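Local coordinates for protein tetracycline Repressor, class A (PDB 5MRU) that represses the tetracycline resistance gene by binding its operator DNA through a helix-turn-helix and loses affinity for that DNA when tetracycline binds, at residues Trp75-Thr80 with Val195-Ala199; Met59-His64 with Ala89-Tyr93; Phe140-Ala144 with Ala186-Leu191. All coordinates share one frame. Residue numbers count along the deposited sequence, not the author numbering.

Contact 1 of 3, residues Trp75-Thr80 with Val195-Ala199; sequences WRSFLT and VDGLA
Two helical segments lie side by side with opposed directions: Trp75-Thr80, at the start of helix 75-91, and Val195-Ala199, at the end of helix 183-199. Their axes approach to 11.2 Å at 143°, and the closest CA pair is Arg76 with Val195, 6.9 Å apart. From helix 75-91, Trp75 and Arg76 do most to fill the 11.2 Å axis gap. Trp75, chi1 in p, pushes the benzo end of its indole against the last turn of the partner, beside the small Ala199: CH2 is 3.8 Å from Ala199 CB and 3.7 Å from Val195 O, which meets the ring at its edge. Along the same ring, CZ3 lies 4.1 Å from Val195 CG2 and 4.3 Å from Leu198 CB. Val195 is the central bump, pushing in against both CZ3 of the indole and NH1 of the guanidinium. Such antiparallel packing belongs to the all-helical ligand-binding and dimerisation domain of TetR repressors; here Leu198 also packs on Val193 of the second subunit. Arg76 stretches out (chi2 and chi3 both t) along the outer flank, bringing NH1 to 3.3 Å from Val195 CG1 and NH2 to 3.3 Å from Ala199 CB. Its salt bridge to Asp196 is long, NH1 to OD1 3.9 Å; the carboxylate's stronger partner is Arg201 of the second subunit. On the inner flank Leu79 (m, t) meets Leu198 (m, t) tip to tip, CD1 to CD1 4.0 Å. Thr80 OG1 turns back to donate to Arg76 O at 3.1 Å, leaving it 4.4 Å from Val195 CG2.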
ATOM      1  N   TRP A  75      -6.428  23.979  -6.152  1.00103.73           N
ATOM      2  CA  TRP A  75      -5.480  22.937  -5.704  1.00 97.71           C
ATOM      3  C   TRP A  75      -6.143  21.829  -4.857  1.00 91.15           C
ATOM      4  O   TRP A  75      -5.998  20.663  -5.181  1.00 86.14           O
ATOM      5  CB  TRP A  75      -4.203  23.539  -5.059  1.00 99.80           C
ATOM      6  CG  TRP A  75      -4.313  24.078  -3.669  1.00100.44           C
ATOM      7  CD1 TRP A  75      -4.521  25.363  -3.315  1.00107.14           C
ATOM      8  CD2 TRP A  75      -4.162  23.347  -2.450  1.00 96.08           C
ATOM      9  NE1 TRP A  75      -4.528  25.489  -1.947  1.00107.33           N
ATOM     10  CE2 TRP A  75      -4.318  24.257  -1.396  1.00100.54           C
ATOM     11  CE3 TRP A  75      -3.934  22.007  -2.150  1.00 89.33           C
ATOM     12  CZ2 TRP A  75      -4.239  23.872  -0.066  1.00 98.82           C
ATOM     13  CZ3 TRP A  75      -3.869  21.627  -0.835  1.00 87.15           C
ATOM     14  CH2 TRP A  75      -4.020  22.547   0.188  1.00 92.02           C
ATOM     15  N   ARG A  76      -6.901  22.195  -3.825  1.00 92.34           N
ATOM     16  CA  ARG A  76      -7.641  21.222  -3.016  1.00 87.56           C
ATOM     17  C   ARG A  76      -8.462  20.309  -3.901  1.00 83.25           C
ATOM     18  O   ARG A  76      -8.337  19.102  -3.813  1.00 76.51           O
ATOM     19  CB  ARG A  76      -8.595  21.903  -2.031  1.00 92.03           C
ATOM     20  CG  ARG A  76      -7.995  22.210  -0.669  1.00 95.13           C
ATOM     21  CD  ARG A  76      -8.959  23.048   0.161  1.00100.86           C
ATOM     22  NE  ARG A  76      -8.265  23.802   1.202  1.00106.32           N
ATOM     23  CZ  ARG A  76      -7.829  23.293   2.355  1.00105.76           C
ATOM     24  NH1 ARG A  76      -8.016  22.002   2.628  1.00101.03           N
ATOM     25  NH2 ARG A  76      -7.198  24.080   3.240  1.00109.29           N
ATOM     26  N   SER A  77      -9.310  20.906  -4.739  1.00 86.30           N
ATOM     27  CA  SER A  77     -10.245  20.150  -5.566  1.00 82.18           C
ATOM     28  C   SER A  77      -9.524  19.226  -6.541  1.00 78.26           C
ATOM     29  O   SER A  77     -10.034  18.156  -6.834  1.00 74.67           O
ATOM     30  CB  SER A  77     -11.159  21.083  -6.337  1.00 86.80           C
ATOM     31  OG  SER A  77     -10.452  21.677  -7.402  1.00 90.15           O
ATOM     32  N   PHE A  78      -8.347  19.631  -7.025  1.00 80.02           N
ATOM     33  CA  PHE A  78      -7.527  18.781  -7.900  1.00 76.98           C
ATOM     34  C   PHE A  78      -6.911  17.567  -7.188  1.00 70.68           C
ATOM     35  O   PHE A  78      -7.042  16.435  -7.654  1.00 65.09           O
ATOM     36  CB  PHE A  78      -6.394  19.579  -8.551  1.00 82.68           C
ATOM     37  CG  PHE A  78      -5.332  18.707  -9.140  1.00 81.62           C
ATOM     38  CD1 PHE A  78      -5.602  17.930 -10.253  1.00 81.41           C
ATOM     39  CD2 PHE A  78      -4.082  18.606  -8.552  1.00 82.33           C
ATOM     40  CE1 PHE A  78      -4.643  17.069 -10.777  1.00 79.54           C
ATOM     41  CE2 PHE A  78      -3.116  17.751  -9.077  1.00 81.21           C
ATOM     42  CZ  PHE A  78      -3.398  16.978 -10.192  1.00 78.98           C
ATOM     43  N   LEU A  79      -6.198  17.804  -6.090  1.00 69.71           N
ATOM     44  CA  LEU A  79      -5.598  16.707  -5.329  1.00 64.72           C
ATOM     45  C   LEU A  79      -6.626  15.729  -4.799  1.00 62.36           C
ATOM     46  O   LEU A  79      -6.360  14.509  -4.753  1.00 59.88           O
ATOM     47  CB  LEU A  79      -4.803  17.214  -4.136  1.00 65.25           C
ATOM     48  CG  LEU A  79      -3.556  18.020  -4.455  1.00 68.73           C
ATOM     49  CD1 LEU A  79      -3.019  18.676  -3.181  1.00 72.08           C
ATOM     50  CD2 LEU A  79      -2.475  17.218  -5.149  1.00 65.64           C
ATOM     51  N   THR A  80      -7.771  16.266  -4.365  1.00 64.74           N
ATOM     52  CA  THR A  80      -8.867  15.456  -3.842  1.00 62.98           C
ATOM     53  C   THR A  80      -9.414  14.593  -4.946  1.00 60.55           C
ATOM     54  O   THR A  80      -9.400  13.356  -4.855  1.00 58.43           O
ATOM     55  CB  THR A  80     -10.016  16.311  -3.308  1.00 67.71           C
ATOM     56  OG1 THR A  80      -9.641  16.910  -2.055  1.00 71.29           O
ATOM     57  CG2 THR A  80     -11.241  15.458  -3.106  1.00 66.56           C
ATOM     58  N   VAL A 195      -4.971  16.507   3.107  1.00 62.05           N
ATOM     59  CA  VAL A 195      -5.054  17.746   2.371  1.00 67.03           C
ATOM     60  C   VAL A 195      -4.851  18.935   3.321  1.00 71.65           C
ATOM     61  O   VAL A 195      -4.346  20.003   2.920  1.00 71.32           O
ATOM     62  CB  VAL A 195      -6.384  17.856   1.598  1.00 69.93           C
ATOM     63  CG1 VAL A 195      -7.398  18.759   2.310  1.00 74.13           C
ATOM     64  CG2 VAL A 195      -6.120  18.368   0.194  1.00 73.17           C
ATOM     65  N   ASP A 196      -5.252  18.742   4.580  1.00 73.35           N
ATOM     66  CA  ASP A 196      -5.096  19.782   5.592  1.00 79.08           C
ATOM     67  C   ASP A 196      -3.593  20.040   5.831  1.00 80.98           C
ATOM     68  O   ASP A 196      -3.110  21.168   5.666  1.00 85.40           O
ATOM     69  CB  ASP A 196      -5.811  19.404   6.905  1.00 80.85           C
ATOM     70  CG  ASP A 196      -7.345  19.404   6.783  1.00 81.02           C
ATOM     71  OD1 ASP A 196      -7.886  19.549   5.670  1.00 78.88           O
ATOM     72  OD2 ASP A 196      -8.013  19.244   7.819  1.00 83.58           O
ATOM     73  N   GLY A 197      -2.850  18.992   6.174  1.00 78.66           N
ATOM     74  CA  GLY A 197      -1.424  19.131   6.461  1.00 79.51           C
ATOM     75  C   GLY A 197      -0.614  19.750   5.336  1.00 76.66           C
ATOM     76  O   GLY A 197       0.429  20.338   5.582  1.00 80.59           O
ATOM     77  N   LEU A 198      -1.075  19.599   4.099  1.00 71.47           N
ATOM     78  CA  LEU A 198      -0.447  20.280   2.971  1.00 72.79           C
ATOM     79  C   LEU A 198      -0.788  21.759   2.960  1.00 76.63           C
ATOM     80  O   LEU A 198       0.066  22.585   2.632  1.00 80.88           O
ATOM     81  CB  LEU A 198      -0.909  19.679   1.655  1.00 70.73           C
ATOM     82  CG  LEU A 198      -0.514  18.224   1.446  1.00 69.13           C
ATOM     83  CD1 LEU A 198      -1.408  17.638   0.366  1.00 67.97           C
ATOM     84  CD2 LEU A 198       0.963  18.096   1.087  1.00 71.91           C
ATOM     85  N   ALA A 199      -2.045  22.089   3.293  1.00 77.45           N
ATOM     86  CA  ALA A 199      -2.502  23.494   3.406  1.00 80.67           C
ATOM     87  C   ALA A 199      -1.611  24.311   4.334  1.00 83.28           C
ATOM     88  O   ALA A 199      -1.440  25.510   4.115  1.00 87.01           O
ATOM     89  CB  ALA A 199      -3.960  23.573   3.857  1.00 82.05           C
TER

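Contact 2 of 3, residues Met59-His64 with Ala89-Tyr93; sequences MLAENH and ALLAY. With TDC (5a,6-anhydrotetracycline), chain B.
A tyrosine just past one helix reaches back to a glutamate near the end of another: Tyr93 OH donates a short 2.6 Å hydrogen bond to Glu62 OE1. Glu62 is extended (chi1 and chi2 t), and Tyr93, with chi1 in m and an extended backbone (phi/psi -141/144), turns its ring back towards Met59-Asn63. Residues 59-63 are the last turn of helix 48-63; 89-93 carry the end of helix 75-91 and the turn after it. The backbones come very close, with Asn63 CA 4.9 Å from Ala89 CA, because Ala89 offers only a methyl. Its CB fits between Leu60 CD2 at 3.6 Å, Met59 O at 3.8 Å and His64 N at 4.0 Å. Asn63 packs alongside, CB to Ala89 CA 3.8 Å and ND2 to Ala92 CB 3.6 Å. Met59 (m, t, t) lays CG 3.7 Å from Tyr93 CD1, and its SD, 5.2 Å from the ring centroid, makes an oblique Met-aromatic contact. His64 leaves helical geometry (psi 92) while its N still bonds Leu60 O at 3.0 Å; chi1 in t takes the imidazole into the drug pocket, where NE2 hydrogen-bonds O3 of anhydrotetracycline at 3.0 Å. Leu60 CD1 lines the same pocket, 3.8 Å from the drug's N21. This places the helix that follows the helix-turn-helix region against the drug site, consistent with a route by which binding is signalled. Helix 7-24 closes the outer side, with Arg11 reaching both Glu62 and Tyr93 and Leu14 packing on Met59 and Tyr93, while helix 127-153 touches Leu90 and Leu91.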
ATOM      1  N   MET A  59      -4.996   0.568 -16.740  1.00 43.79           N
ATOM      2  CA  MET A  59      -5.985   0.828 -15.729  1.00 44.03           C
ATOM      3  C   MET A  59      -6.248   2.300 -15.566  1.00 46.37           C
ATOM      4  O   MET A  59      -7.391   2.702 -15.430  1.00 52.70           O
ATOM      5  CB  MET A  59      -5.566   0.200 -14.415  1.00 41.18           C
ATOM      6  CG  MET A  59      -5.845  -1.281 -14.402  1.00 38.85           C
ATOM      7  SD  MET A  59      -5.413  -1.938 -12.801  1.00 38.15           S
ATOM      8  CE  MET A  59      -4.982  -3.580 -13.341  1.00 36.93           C
ATOM      9  N   LEU A  60      -5.184   3.083 -15.624  1.00 46.52           N
ATOM     10  CA  LEU A  60      -5.255   4.544 -15.551  1.00 49.20           C
ATOM     11  C   LEU A  60      -5.783   5.177 -16.818  1.00 52.46           C
ATOM     12  O   LEU A  60      -6.549   6.106 -16.777  1.00 55.55           O
ATOM     13  CB  LEU A  60      -3.869   5.133 -15.238  1.00 50.00           C
ATOM     14  CG  LEU A  60      -3.144   4.655 -13.952  1.00 47.26           C
ATOM     15  CD1 LEU A  60      -1.889   5.490 -13.656  1.00 50.49           C
ATOM     16  CD2 LEU A  60      -4.081   4.629 -12.742  1.00 43.82           C
ATOM     17  N   ALA A  61      -5.334   4.698 -17.957  1.00 53.72           N
ATOM     18  CA  ALA A  61      -5.829   5.219 -19.225  1.00 59.61           C
ATOM     19  C   ALA A  61      -7.375   5.162 -19.232  1.00 61.41           C
ATOM     20  O   ALA A  61      -8.028   6.150 -19.496  1.00 66.48           O
ATOM     21  CB  ALA A  61      -5.227   4.436 -20.395  1.00 58.64           C
ATOM     22  N   GLU A  62      -7.918   4.008 -18.857  1.00 58.69           N
ATOM     23  CA  GLU A  62      -9.346   3.741 -18.831  1.00 61.13           C
ATOM     24  C   GLU A  62     -10.126   4.487 -17.754  1.00 62.42           C
ATOM     25  O   GLU A  62     -11.255   4.866 -18.001  1.00 65.88           O
ATOM     26  CB  GLU A  62      -9.571   2.242 -18.608  1.00 57.91           C
ATOM     27  CG  GLU A  62     -10.991   1.738 -18.833  1.00 61.76           C
ATOM     28  CD  GLU A  62     -11.076   0.241 -18.585  1.00 60.57           C
ATOM     29  OE1 GLU A  62     -11.236  -0.149 -17.411  1.00 57.84           O
ATOM     30  OE2 GLU A  62     -10.940  -0.555 -19.551  1.00 61.65           O
ATOM     31  N   ASN A  63      -9.573   4.657 -16.551  1.00 59.93           N
ATOM     32  CA  ASN A  63     -10.396   5.195 -15.445  1.00 61.82           C
ATOM     33  C   ASN A  63      -9.942   6.435 -14.641  1.00 62.77           C
ATOM     34  O   ASN A  63     -10.765   7.035 -13.934  1.00 63.05           O
ATOM     35  CB  ASN A  63     -10.716   4.055 -14.479  1.00 58.01           C
ATOM     36  CG  ASN A  63     -11.919   3.251 -14.912  1.00 60.56           C
ATOM     37  OD1 ASN A  63     -13.035   3.786 -15.037  1.00 67.08           O
ATOM     38  ND2 ASN A  63     -11.711   1.960 -15.128  1.00 57.54           N
ATOM     39  N   HIS A  64      -8.659   6.791 -14.737  1.00 62.22           N
ATOM     40  CA  HIS A  64      -8.078   7.906 -13.985  1.00 63.54           C
ATOM     41  C   HIS A  64      -8.501   9.201 -14.632  1.00 70.85           C
ATOM     42  O   HIS A  64      -7.838   9.711 -15.527  1.00 75.89           O
ATOM     43  CB  HIS A  64      -6.543   7.789 -13.940  1.00 60.57           C
ATOM     44  CG  HIS A  64      -5.883   8.762 -13.015  1.00 61.78           C
ATOM     45  ND1 HIS A  64      -6.563   9.431 -12.018  1.00 62.79           N
ATOM     46  CD2 HIS A  64      -4.593   9.164 -12.928  1.00 62.40           C
ATOM     47  CE1 HIS A  64      -5.718  10.212 -11.368  1.00 64.85           C
ATOM     48  NE2 HIS A  64      -4.516  10.064 -11.897  1.00 63.91           N
ATOM     49  N   ALA A  89      -9.376   3.953 -10.315  1.00 45.44           N
ATOM     50  CA  ALA A  89      -8.643   3.231 -11.358  1.00 42.49           C
ATOM     51  C   ALA A  89      -8.048   1.945 -10.783  1.00 38.30           C
ATOM     52  O   ALA A  89      -8.067   0.900 -11.409  1.00 37.65           O
ATOM     53  CB  ALA A  89      -7.560   4.128 -11.922  1.00 44.77           C
ATOM     54  N   LEU A  90      -7.516   2.038  -9.570  1.00 35.70           N
ATOM     55  CA  LEU A  90      -6.952   0.890  -8.878  1.00 33.81           C
ATOM     56  C   LEU A  90      -7.999  -0.160  -8.501  1.00 34.70           C
ATOM     57  O   LEU A  90      -7.723  -1.362  -8.646  1.00 34.28           O
ATOM     58  CB  LEU A  90      -6.211   1.342  -7.624  1.00 32.60           C
ATOM     59  CG  LEU A  90      -5.002   2.224  -7.859  1.00 32.51           C
ATOM     60  CD1 LEU A  90      -4.178   2.455  -6.600  1.00 32.35           C
ATOM     61  CD2 LEU A  90      -4.113   1.616  -8.928  1.00 34.18           C
ATOM     62  N   LEU A  91      -9.195   0.302  -8.094  1.00 35.11           N
ATOM     63  CA  LEU A  91     -10.288  -0.561  -7.648  1.00 35.29           C
ATOM     64  C   LEU A  91     -11.097  -1.218  -8.778  1.00 35.74           C
ATOM     65  O   LEU A  91     -11.703  -2.257  -8.555  1.00 38.09           O
ATOM     66  CB  LEU A  91     -11.220   0.226  -6.689  1.00 39.15           C
ATOM     67  CG  LEU A  91     -10.719   0.559  -5.236  1.00 39.80           C
ATOM     68  CD1 LEU A  91     -11.623   1.503  -4.479  1.00 39.49           C
ATOM     69  CD2 LEU A  91     -10.522  -0.701  -4.387  1.00 40.90           C
ATOM     70  N   ALA A  92     -11.110  -0.631  -9.973  1.00 34.51           N
ATOM     71  CA  ALA A  92     -11.715  -1.241 -11.157  1.00 35.98           C
ATOM     72  C   ALA A  92     -11.243  -2.664 -11.538  1.00 37.44           C
ATOM     73  O   ALA A  92     -11.875  -3.317 -12.363  1.00 40.83           O
ATOM     74  CB  ALA A  92     -11.462  -0.363 -12.380  1.00 37.29           C
ATOM     75  N   TYR A  93     -10.107  -3.120 -11.036  1.00 34.60           N
ATOM     76  CA  TYR A  93      -9.619  -4.421 -11.431  1.00 34.40           C
ATOM     77  C   TYR A  93      -9.019  -5.092 -10.222  1.00 32.32           C
ATOM     78  O   TYR A  93      -8.429  -4.460  -9.373  1.00 33.45           O
ATOM     79  CB  TYR A  93      -8.574  -4.313 -12.580  1.00 34.68           C
ATOM     80  CG  TYR A  93      -9.189  -3.870 -13.892  1.00 36.82           C
ATOM     81  CD1 TYR A  93      -9.337  -2.538 -14.196  1.00 38.55           C
ATOM     82  CD2 TYR A  93      -9.673  -4.804 -14.823  1.00 38.24           C
ATOM     83  CE1 TYR A  93      -9.945  -2.138 -15.389  1.00 40.20           C
ATOM     84  CE2 TYR A  93     -10.249  -4.405 -16.011  1.00 39.35           C
ATOM     85  CZ  TYR A  93     -10.379  -3.074 -16.283  1.00 40.92           C
ATOM     86  OH  TYR A  93     -10.964  -2.696 -17.450  1.00 44.18           O
TER
HETATM   87  O12 TDC B 301       1.660   6.563  -9.168  1.00 47.76           O
HETATM   88  C12 TDC B 301       1.764   7.814  -9.303  1.00 53.38           C
HETATM   89  C1B TDC B 301       3.092   8.465  -9.238  1.00 59.87           C
HETATM   90  C11 TDC B 301       4.221   7.672  -9.093  1.00 61.77           C
HETATM   91  O11 TDC B 301       4.116   6.293  -8.990  1.00 57.58           O
HETATM   92  C1A TDC B 301       5.482   8.241  -9.037  1.00 68.20           C
HETATM   93  C10 TDC B 301       6.604   7.440  -8.887  1.00 71.58           C
HETATM   94  O10 TDC B 301       6.536   6.059  -8.777  1.00 71.30           O
HETATM   95  C9  TDC B 301       7.934   8.059  -8.839  1.00 77.30           C
HETATM   96  C8  TDC B 301       8.029   9.431  -8.951  1.00 79.00           C
HETATM   97  C7  TDC B 301       6.881  10.192  -9.099  1.00 77.28           C
HETATM   98  C61 TDC B 301       5.609   9.627  -9.142  1.00 71.61           C
HETATM   99  C6  TDC B 301       4.452  10.427  -9.293  1.00 70.34           C
HETATM  100  C62 TDC B 301       4.497  11.922  -9.411  1.00 74.70           C
HETATM  101  C51 TDC B 301       3.190   9.846  -9.349  1.00 64.07           C
HETATM  102  C5  TDC B 301       1.954  10.715  -9.494  1.00 63.43           C
HETATM  103  C1C TDC B 301       0.577   8.683  -9.606  1.00 53.49           C
HETATM  104  C1  TDC B 301       0.526   9.015 -11.101  1.00 56.45           C
HETATM  105  O1  TDC B 301       1.332   8.491 -11.867  1.00 57.20           O
HETATM  106  O1C TDC B 301      -0.627   8.116  -9.149  1.00 47.88           O
HETATM  107  C41 TDC B 301       0.702  10.020  -8.942  1.00 58.08           C
HETATM  108  C4  TDC B 301      -0.550  10.935  -9.139  1.00 59.19           C
HETATM  109  N4  TDC B 301      -1.598  11.007  -8.052  1.00 59.61           N
HETATM  110  C43 TDC B 301      -1.877   9.725  -7.346  1.00 55.46           C
HETATM  111  C42 TDC B 301      -1.083  11.994  -7.041  1.00 63.20           C
HETATM  112  C3  TDC B 301      -1.151  10.775 -10.543  1.00 58.52           C
HETATM  113  O3  TDC B 301      -2.085  11.521 -10.806  1.00 58.58           O
HETATM  114  C2  TDC B 301      -0.553   9.891 -11.516  1.00 59.46           C
HETATM  115  C21 TDC B 301      -1.057   9.848 -12.898  1.00 63.09           C
HETATM  116  O21 TDC B 301      -1.938  10.638 -13.268  1.00 65.03           O
HETATM  117  N21 TDC B 301      -0.496   9.046 -13.830  1.00 64.87           N

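Contact 3 of 3, residues Phe140-Ala144 with Ala186-Leu191; sequences FTVGA and AFEQGL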
ATOM      1  N   PHE A 140      -0.543   6.768   0.198  1.00 43.68           N
ATOM      2  CA  PHE A 140      -1.741   6.567   0.989  1.00 43.08           C
ATOM      3  C   PHE A 140      -2.780   5.759   0.232  1.00 39.15           C
ATOM      4  O   PHE A 140      -3.417   4.877   0.794  1.00 36.47           O
ATOM      5  CB  PHE A 140      -2.370   7.909   1.354  1.00 45.94           C
ATOM      6  CG  PHE A 140      -3.691   7.780   2.043  1.00 46.66           C
ATOM      7  CD1 PHE A 140      -3.779   7.149   3.264  1.00 48.69           C
ATOM      8  CD2 PHE A 140      -4.848   8.266   1.460  1.00 48.83           C
ATOM      9  CE1 PHE A 140      -4.999   7.031   3.916  1.00 51.56           C
ATOM     10  CE2 PHE A 140      -6.086   8.156   2.102  1.00 50.26           C
ATOM     11  CZ  PHE A 140      -6.161   7.534   3.331  1.00 51.40           C
ATOM     12  N   THR A 141      -2.971   6.106  -1.033  1.00 38.44           N
ATOM     13  CA  THR A 141      -4.035   5.527  -1.850  1.00 36.85           C
ATOM     14  C   THR A 141      -3.750   4.040  -2.124  1.00 36.99           C
ATOM     15  O   THR A 141      -4.561   3.150  -1.820  1.00 37.28           O
ATOM     16  CB  THR A 141      -4.140   6.299  -3.161  1.00 36.82           C
ATOM     17  OG1 THR A 141      -4.208   7.693  -2.870  1.00 40.40           O
ATOM     18  CG2 THR A 141      -5.372   5.917  -3.959  1.00 35.79           C
ATOM     19  N   VAL A 142      -2.554   3.773  -2.630  1.00 37.48           N
ATOM     20  CA  VAL A 142      -2.119   2.408  -2.924  1.00 35.55           C
ATOM     21  C   VAL A 142      -2.283   1.589  -1.627  1.00 36.30           C
ATOM     22  O   VAL A 142      -2.857   0.487  -1.619  1.00 35.86           O
ATOM     23  CB  VAL A 142      -0.657   2.431  -3.434  1.00 35.06           C
ATOM     24  CG1 VAL A 142      -0.109   1.053  -3.605  1.00 35.25           C
ATOM     25  CG2 VAL A 142      -0.572   3.144  -4.763  1.00 36.24           C
ATOM     26  N   GLY A 143      -1.824   2.164  -0.514  1.00 37.86           N
ATOM     27  CA  GLY A 143      -1.965   1.516   0.781  1.00 37.07           C
ATOM     28  C   GLY A 143      -3.431   1.210   1.032  1.00 36.56           C
ATOM     29  O   GLY A 143      -3.790   0.041   1.248  1.00 32.61           O
ATOM     30  N   ALA A 144      -4.285   2.247   0.954  1.00 36.62           N
ATOM     31  CA  ALA A 144      -5.703   2.066   1.299  1.00 37.34           C
ATOM     32  C   ALA A 144      -6.345   0.984   0.408  1.00 35.20           C
ATOM     33  O   ALA A 144      -7.012   0.076   0.907  1.00 34.35           O
ATOM     34  CB  ALA A 144      -6.464   3.351   1.178  1.00 37.99           C
ATOM     35  N   ALA A 186     -13.207   5.801   5.328  1.00 52.56           N
ATOM     36  CA  ALA A 186     -11.809   5.675   5.758  1.00 50.75           C
ATOM     37  C   ALA A 186     -10.795   6.278   4.802  1.00 47.96           C
ATOM     38  O   ALA A 186      -9.826   6.905   5.217  1.00 50.21           O
ATOM     39  CB  ALA A 186     -11.490   4.222   5.960  1.00 52.06           C
ATOM     40  N   PHE A 187     -11.011   6.094   3.521  1.00 45.01           N
ATOM     41  CA  PHE A 187     -10.109   6.665   2.569  1.00 45.09           C
ATOM     42  C   PHE A 187     -10.329   8.130   2.549  1.00 46.13           C
ATOM     43  O   PHE A 187      -9.404   8.905   2.753  1.00 47.71           O
ATOM     44  CB  PHE A 187     -10.383   6.135   1.186  1.00 45.63           C
ATOM     45  CG  PHE A 187      -9.766   6.944   0.099  1.00 45.76           C
ATOM     46  CD1 PHE A 187      -8.447   6.756  -0.252  1.00 47.15           C
ATOM     47  CD2 PHE A 187     -10.516   7.866  -0.594  1.00 46.45           C
ATOM     48  CE1 PHE A 187      -7.872   7.488  -1.268  1.00 49.35           C
ATOM     49  CE2 PHE A 187      -9.951   8.604  -1.623  1.00 48.99           C
ATOM     50  CZ  PHE A 187      -8.620   8.414  -1.962  1.00 49.99           C
ATOM     51  N   GLU A 188     -11.578   8.483   2.295  1.00 48.19           N
ATOM     52  CA  GLU A 188     -12.033   9.871   2.201  1.00 51.37           C
ATOM     53  C   GLU A 188     -11.585  10.732   3.383  1.00 53.11           C
ATOM     54  O   GLU A 188     -11.168  11.867   3.197  1.00 53.72           O
ATOM     55  CB  GLU A 188     -13.565   9.896   2.055  1.00 53.56           C
ATOM     56  CG  GLU A 188     -14.070  10.980   1.135  1.00 57.67           C
ATOM     57  CD  GLU A 188     -13.354  11.039  -0.204  1.00 56.71           C
ATOM     58  OE1 GLU A 188     -13.616  10.191  -1.077  1.00 56.85           O
ATOM     59  OE2 GLU A 188     -12.564  11.985  -0.401  1.00 57.49           O
ATOM     60  N   GLN A 189     -11.645  10.167   4.583  1.00 55.93           N
ATOM     61  CA  GLN A 189     -11.109  10.823   5.776  1.00 60.12           C
ATOM     62  C   GLN A 189      -9.593  10.990   5.734  1.00 59.26           C
ATOM     63  O   GLN A 189      -9.095  12.094   5.933  1.00 60.96           O
ATOM     64  CB  GLN A 189     -11.461  10.058   7.054  1.00 64.37           C
ATOM     65  CG  GLN A 189     -12.806  10.395   7.676  1.00 71.05           C
ATOM     66  CD  GLN A 189     -13.077   9.584   8.938  1.00 77.49           C
ATOM     67  OE1 GLN A 189     -12.223   8.831   9.421  1.00 78.79           O
ATOM     68  NE2 GLN A 189     -14.274   9.732   9.478  1.00 83.39           N
ATOM     69  N   GLY A 190      -8.847   9.907   5.507  1.00 56.64           N
ATOM     70  CA  GLY A 190      -7.392  10.009   5.553  1.00 54.83           C
ATOM     71  C   GLY A 190      -6.913  11.052   4.566  1.00 52.50           C
ATOM     72  O   GLY A 190      -5.973  11.798   4.833  1.00 52.46           O
ATOM     73  N   LEU A 191      -7.570  11.075   3.411  1.00 51.23           N
ATOM     74  CA  LEU A 191      -7.310  12.032   2.350  1.00 50.90           C
ATOM     75  C   LEU A 191      -7.626  13.454   2.809  1.00 53.37           C
ATOM     76  O   LEU A 191      -6.929  14.387   2.421  1.00 52.90           O
ATOM     77  CB  LEU A 191      -8.181  11.698   1.139  1.00 50.50           C
ATOM     78  CG  LEU A 191      -8.129  12.687  -0.011  1.00 53.05           C
ATOM     79  CD1 LEU A 191      -6.710  12.819  -0.571  1.00 54.20           C
ATOM     80  CD2 LEU A 191      -9.106  12.317  -1.104  1.00 54.73           C
TER
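This is a buried, mainly apolar helix-helix contact inside the C-terminal domain, joining the middle of helix 127-153 to helix 183-199. The segments run nearly antiparallel (160°), their axes 10.7 Å apart, with no hydrogen bond between them. Phe140 and Phe187 do most of the filling. The Phe140 ring pushes in against the backbone of the other helix, CZ 3.5 Å from Gly190 CA and CE2 3.5 Å from Phe187 O. Gly190 makes the hollow, since a CB there would lie 2.3 Å from Phe140 CZ. The ring of Phe187 runs near parallel to that of Phe140, planes at 17°, yet with centroids 5.6 Å apart they barely overlap; the closest side-chain atoms are Phe140 CE2 and Phe187 CD1 at 3.6 Å. Phe187 also meets Ala144, CD1 to CB 4.2 Å, and Thr141, CE1 to CG2 4.0 Å. Helix 75-91 packs against Thr141, Phe187 and Leu191; Tyr139 of the second subunit packs on Phe140 and Ala144, as fits the four-helix dimer bundle of TetR repressors.

Helix 75-91 ties contacts 1 and 2 together, starting in the first and ending in the second, with centres 22 Å apart and no touch. Helix 183-199 likewise joins contacts 1 and 3, whose centres lie 13 Å apart and which meet where Thr80 O is 3.9 Å from Leu191 CD2. Contacts 2 and 3, centres 16 Å apart, come in series along the chain and touch where Leu90 CD1 is 4.1 Å from Val142 CG2. The segments of contacts 1 and 2 alternate in sequence, and contact 3 falls between those of contact 1. Contacts 1 and 3 both touch the second subunit; contact 2, at the drug pocket, lies towards the DNA-binding region, as suits a drug-switched repressor.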